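PDB 5I01: phosphoheptose isomerase from Neisseria gonorrhoeae, which catalyses the isomerisation of sedoheptulose 7-phosphate to D-glycero-D-manno-heptose 7-phosphate, the first step of heptose biosynthesis for lipooligosaccharide, as a zinc-dependent homotetramer. Local coordinates for the interface of chains A and B. Coordinates in Å, arbitrary orientation; residue numbers count along the deposited sequence, not the author numbering. Chains: chain A/B, Phosphoheptose isomerase.

Contact 1: the interface of chains A and B. Residues chain A 29-30, 32-33, 37, 190; chain B 6-7, 10-11.
A:Val33 lies against the first turn of the partner's N-terminal helix, meeting B:Leu6 and B:Gln7 with its two methyl groups. CG1, anti to the backbone N (chi1 174°), touches CB of B:Leu6 at 3.8 Å. CG2 instead presses on the main chain between the two residues, 3.6 Å from the backbone N of B:Gln7. A short beta-branched side chain suits this place, since it covers the peptide while leaving room for the helix to come close.

B:Leu6 forks beyond this valine. Its CD1 reaches the aliphatic CG of A:Glu37, and its CD2 lies 3.8 Å from CB of A:Cys190, so one leucine bridges two helices of chain A. B:Val10, one turn further on, is split in the same way. Its CG2 meets the thiol sulfur SG of A:Cys190 at 3.6 Å and also approaches A:Val33 and A:Thr32, the latter through its methyl CG2. CG1 of B:Val10 turns to A:Val29, and these two valines pass each other in opposite directions. CG1 of A:Val29 also comes within 3.4 Å of the backbone O of B:Gln7.

The polar contact flanks this apolar strip. B:Gln7 and A:Glu30 both bend at chi2, which brings their ends together, the amide of B:Gln7 lying beside CG1 of A:Val33. The amide NE2 of B:Gln7 donates to carboxylate OE1 of A:Glu30 at 3.0 Å, arriving on the syn side but 26° out of the carboxylate plane. OE1 is in turn tilted from the amide plane of B:Gln7, and the two flat groups are twisted well away from each other. Glutamine suits its place because its methylenes can pack while its amide offers a donor to the acid.

At this subunit boundary of the homotetramer, the start of helix 6-24 of chain B lies against helix 29-44 of chain A, with A:Cys190 contributed by helix 173-193 near the chain A C-terminus.

Contact 2: the interface of chains A and B. Residues chain A 21, 24-25, 28, 182-183; chain B 13-14, 17-18, 175.
B:Phe14 supplies the main apolar contact, pushing its ring between A:Glu25 and A:Leu182. With CG beside its own backbone N (chi1 -81°), the ring points into chain A, and its CD2 lies 3.6 Å from CA of A:Glu25. Methyl CD2 of A:Leu182 sits 3.8 Å above one ring face, displaced toward the rim. At the ring's tip, CZ meets CD2 of A:Leu183 at 3.7 Å, while CB of A:Ala24 touches CE2. The small alanine lets the broad ring come close to the helix backbone, and the branched leucines fit round its face and end.

Aliphatic parts of polar residues extend this packing. A:Glu25 runs past B:Phe14 in the opposite direction, its CG anti to the backbone N (chi1 -173°), so that its methylenes lie along the aromatic side chain and its carboxylate reaches CD1 of B:Ile18. CB of A:Lys21 meets CG1 of B:Ile18 at 3.9 Å. Further out, the lysine's CE passes 3.4 Å from hydroxyl OG of B:Ser17; this is a van der Waals approach. Serine is compact enough to admit both that chain and CD1 of A:Leu182, which touches its CB.

Polar bonding across the boundary is absent among these residues. Within chain B, NH1 of B:Arg175 makes a weak hydrogen bond to ring nitrogen ND1 of B:His13 at 3.4 Å, approaching the imidazole in plane at its edge. The same NH1 faces CD1 of A:Leu182.

This subunit interface packs the N-terminal helices 6-24 of chain B and 6-27 of chain A on each other and on helix 173-193 of chain A; its apolar packing probably helps hold the homotetramer together.

Contact 1: the interface of chains A and B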
# COMPACT_ATOMS: atom_id res chain seq x y z
N VAL A 29 22.43 -7.28 -22.35
CA VAL A 29 21.81 -8.53 -22.77
C VAL A 29 22.35 -9.70 -21.95
O VAL A 29 21.57 -10.43 -21.37
CB VAL A 29 21.92 -8.78 -24.28
CG1 VAL A 29 21.30 -10.13 -24.66
CG2 VAL A 29 21.22 -7.67 -25.04
N GLU A 30 23.68 -9.85 -21.87
CA GLU A 30 24.29 -10.98 -21.12
C GLU A 30 23.97 -10.95 -19.61
O GLU A 30 23.57 -11.98 -19.05
CB GLU A 30 25.82 -11.11 -21.34
CG GLU A 30 26.29 -11.35 -22.78
CD GLU A 30 26.00 -12.76 -23.32
OE1 GLU A 30 25.46 -13.62 -22.57
OE2 GLU A 30 26.32 -13.01 -24.51
N THR A 32 21.37 -9.41 -18.00
CA THR A 32 19.93 -9.71 -17.88
C THR A 32 19.64 -11.22 -17.94
O THR A 32 18.83 -11.73 -17.16
CB THR A 32 19.06 -8.94 -18.92
OG1 THR A 32 19.29 -7.54 -18.80
CG2 THR A 32 17.57 -9.18 -18.71
N VAL A 33 20.33 -11.93 -18.84
CA VAL A 33 20.20 -13.39 -18.90
C VAL A 33 20.71 -14.03 -17.60
O VAL A 33 20.04 -14.88 -17.03
CB VAL A 33 20.89 -14.00 -20.15
CG1 VAL A 33 20.86 -15.52 -20.12
CG2 VAL A 33 20.22 -13.51 -21.43
N GLU A 37 18.47 -16.31 -15.10
CA GLU A 37 18.96 -17.66 -14.78
C GLU A 37 19.03 -17.87 -13.27
O GLU A 37 18.56 -18.88 -12.76
CB GLU A 37 20.34 -17.93 -15.42
CG GLU A 37 20.27 -18.25 -16.92
CD GLU A 37 21.63 -18.35 -17.62
OE1 GLU A 37 22.66 -17.89 -17.08
OE2 GLU A 37 21.67 -18.90 -18.75
N CYS A 190 11.71 -14.26 -19.74
CA CYS A 190 12.69 -15.36 -19.75
C CYS A 190 12.33 -16.48 -18.77
O CYS A 190 12.59 -17.65 -19.05
CB CYS A 190 14.10 -14.86 -19.43
SG CYS A 190 14.84 -13.94 -20.78
N LEU B 6 17.77 -17.49 -24.55
CA LEU B 6 17.49 -16.40 -23.61
C LEU B 6 18.10 -15.07 -24.05
O LEU B 6 17.46 -14.03 -23.90
CB LEU B 6 17.96 -16.76 -22.20
CG LEU B 6 17.26 -17.94 -21.52
CD1 LEU B 6 17.86 -18.19 -20.15
CD2 LEU B 6 15.77 -17.69 -21.39
N GLN B 7 19.33 -15.11 -24.57
CA GLN B 7 20.01 -13.94 -25.16
C GLN B 7 19.20 -13.30 -26.29
O GLN B 7 19.08 -12.08 -26.36
CB GLN B 7 21.40 -14.30 -25.70
CG GLN B 7 22.52 -14.39 -24.66
CD GLN B 7 22.67 -15.75 -23.97
OE1 GLN B 7 22.13 -16.78 -24.43
NE2 GLN B 7 23.42 -15.77 -22.88
N VAL B 10 15.89 -11.66 -24.92
CA VAL B 10 16.21 -10.37 -24.31
C VAL B 10 16.52 -9.35 -25.41
O VAL B 10 16.01 -8.23 -25.39
CB VAL B 10 17.37 -10.47 -23.29
CG1 VAL B 10 17.84 -9.09 -22.82
CG2 VAL B 10 16.94 -11.29 -22.07
N ALA B 11 17.35 -9.76 -26.37
CA ALA B 11 17.68 -8.88 -27.50
C ALA B 11 16.42 -8.42 -28.22
O ALA B 11 16.27 -7.23 -28.48
CB ALA B 11 18.63 -9.58 -28.47

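Contact 2: the interface of chains A and B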
# COMPACT_ATOMS: atom_id res chain seq x y z
N LYS A 21 18.02 3.42 -24.59
CA LYS A 21 17.75 2.00 -24.77
C LYS A 21 18.64 1.35 -25.83
O LYS A 21 18.99 0.19 -25.69
CB LYS A 21 16.27 1.75 -25.08
CG LYS A 21 15.39 1.81 -23.83
CD LYS A 21 13.98 1.32 -24.11
CE LYS A 21 13.19 1.18 -22.82
NZ LYS A 21 13.14 2.45 -22.04
N ALA A 24 21.98 0.66 -23.79
CA ALA A 24 21.78 -0.46 -22.86
C ALA A 24 21.66 -1.81 -23.59
O ALA A 24 22.06 -2.83 -23.06
CB ALA A 24 20.56 -0.23 -21.97
N GLU A 25 21.08 -1.78 -24.80
CA GLU A 25 21.00 -2.93 -25.70
C GLU A 25 22.38 -3.55 -26.00
O GLU A 25 22.49 -4.76 -26.16
CB GLU A 25 20.33 -2.49 -27.01
CG GLU A 25 19.99 -3.55 -28.05
CD GLU A 25 19.47 -2.94 -29.36
OE1 GLU A 25 20.04 -1.92 -29.82
OE2 GLU A 25 18.51 -3.48 -29.95
N LEU A 28 23.69 -4.87 -21.78
CA LEU A 28 22.82 -5.46 -20.74
C LEU A 28 22.10 -6.73 -21.18
O LEU A 28 21.26 -7.24 -20.44
CB LEU A 28 21.78 -4.43 -20.26
CG LEU A 28 22.32 -3.28 -19.40
CD1 LEU A 28 21.26 -2.22 -19.14
CD2 LEU A 28 22.86 -3.83 -18.09
N LEU A 182 11.82 -2.09 -18.49
CA LEU A 182 12.14 -2.94 -19.63
C LEU A 182 12.90 -4.19 -19.17
O LEU A 182 12.52 -5.30 -19.52
CB LEU A 182 12.95 -2.17 -20.69
CG LEU A 182 13.60 -2.98 -21.83
CD1 LEU A 182 12.57 -3.80 -22.58
CD2 LEU A 182 14.36 -2.07 -22.79
N LEU A 183 13.96 -3.98 -18.39
CA LEU A 183 14.78 -5.08 -17.85
C LEU A 183 13.93 -6.10 -17.07
O LEU A 183 14.06 -7.30 -17.28
CB LEU A 183 15.92 -4.56 -16.97
CG LEU A 183 17.08 -3.86 -17.67
CD1 LEU A 183 18.06 -3.28 -16.66
CD2 LEU A 183 17.82 -4.81 -18.60
N HIS B 13 13.40 -8.22 -26.97
CA HIS B 13 12.75 -7.28 -26.04
C HIS B 13 13.28 -5.85 -26.14
O HIS B 13 12.49 -4.90 -26.14
CB HIS B 13 12.86 -7.77 -24.58
CG HIS B 13 11.76 -8.69 -24.18
ND1 HIS B 13 10.57 -8.24 -23.66
CD2 HIS B 13 11.65 -10.04 -24.25
CE1 HIS B 13 9.77 -9.26 -23.42
NE2 HIS B 13 10.41 -10.37 -23.77
N PHE B 14 14.60 -5.68 -26.22
CA PHE B 14 15.22 -4.35 -26.44
C PHE B 14 14.85 -3.79 -27.81
O PHE B 14 14.47 -2.62 -27.92
CB PHE B 14 16.74 -4.39 -26.30
CG PHE B 14 17.22 -4.35 -24.88
CD1 PHE B 14 17.19 -5.50 -24.10
CD2 PHE B 14 17.68 -3.17 -24.33
CE1 PHE B 14 17.63 -5.47 -22.78
CE2 PHE B 14 18.12 -3.13 -23.01
CZ PHE B 14 18.10 -4.28 -22.24
N SER B 17 11.08 -2.83 -27.92
CA SER B 17 10.86 -1.62 -27.13
C SER B 17 11.33 -0.35 -27.86
O SER B 17 10.64 0.67 -27.83
CB SER B 17 11.54 -1.74 -25.75
OG SER B 17 11.20 -0.64 -24.92
N ILE B 18 12.48 -0.41 -28.53
CA ILE B 18 12.94 0.71 -29.38
C ILE B 18 12.00 0.96 -30.58
O ILE B 18 11.69 2.12 -30.89
CB ILE B 18 14.41 0.53 -29.85
CG1 ILE B 18 15.35 0.69 -28.66
CG2 ILE B 18 14.79 1.54 -30.93
CD1 ILE B 18 16.65 -0.06 -28.83
N ARG B 175 5.11 -3.32 -23.67
CA ARG B 175 5.53 -2.18 -24.49
C ARG B 175 4.65 -0.95 -24.23
O ARG B 175 5.13 0.19 -24.26
CB ARG B 175 5.49 -2.55 -25.97
CG ARG B 175 6.40 -3.71 -26.36
CD ARG B 175 7.87 -3.38 -26.22
NE ARG B 175 8.39 -3.71 -24.90
CZ ARG B 175 8.73 -4.93 -24.49
NH1 ARG B 175 9.20 -5.11 -23.25
NH2 ARG B 175 8.61 -5.99 -25.30

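Contact 1 and contact 2 are neighbouring stretches of one A-B interface, their C-alpha centres about 11 Å apart. Helix 6-24 of chain B supplies residues to both, its first turns to contact 1 and its next turns to contact 2. Helix 173-193 of chain A is also shared, through A:Cys190 in contact 1 and A:Leu182 and A:Leu183 in contact 2. Chain A's remaining residues come from helix 29-44 in contact 1, and from helix 6-27 and the linking A:Leu28 in contact 2. Because the interface is two-fold symmetric, both contacts recur with the chains exchanged, so each subunit's N-terminal helix clasps its partner within the tetramer.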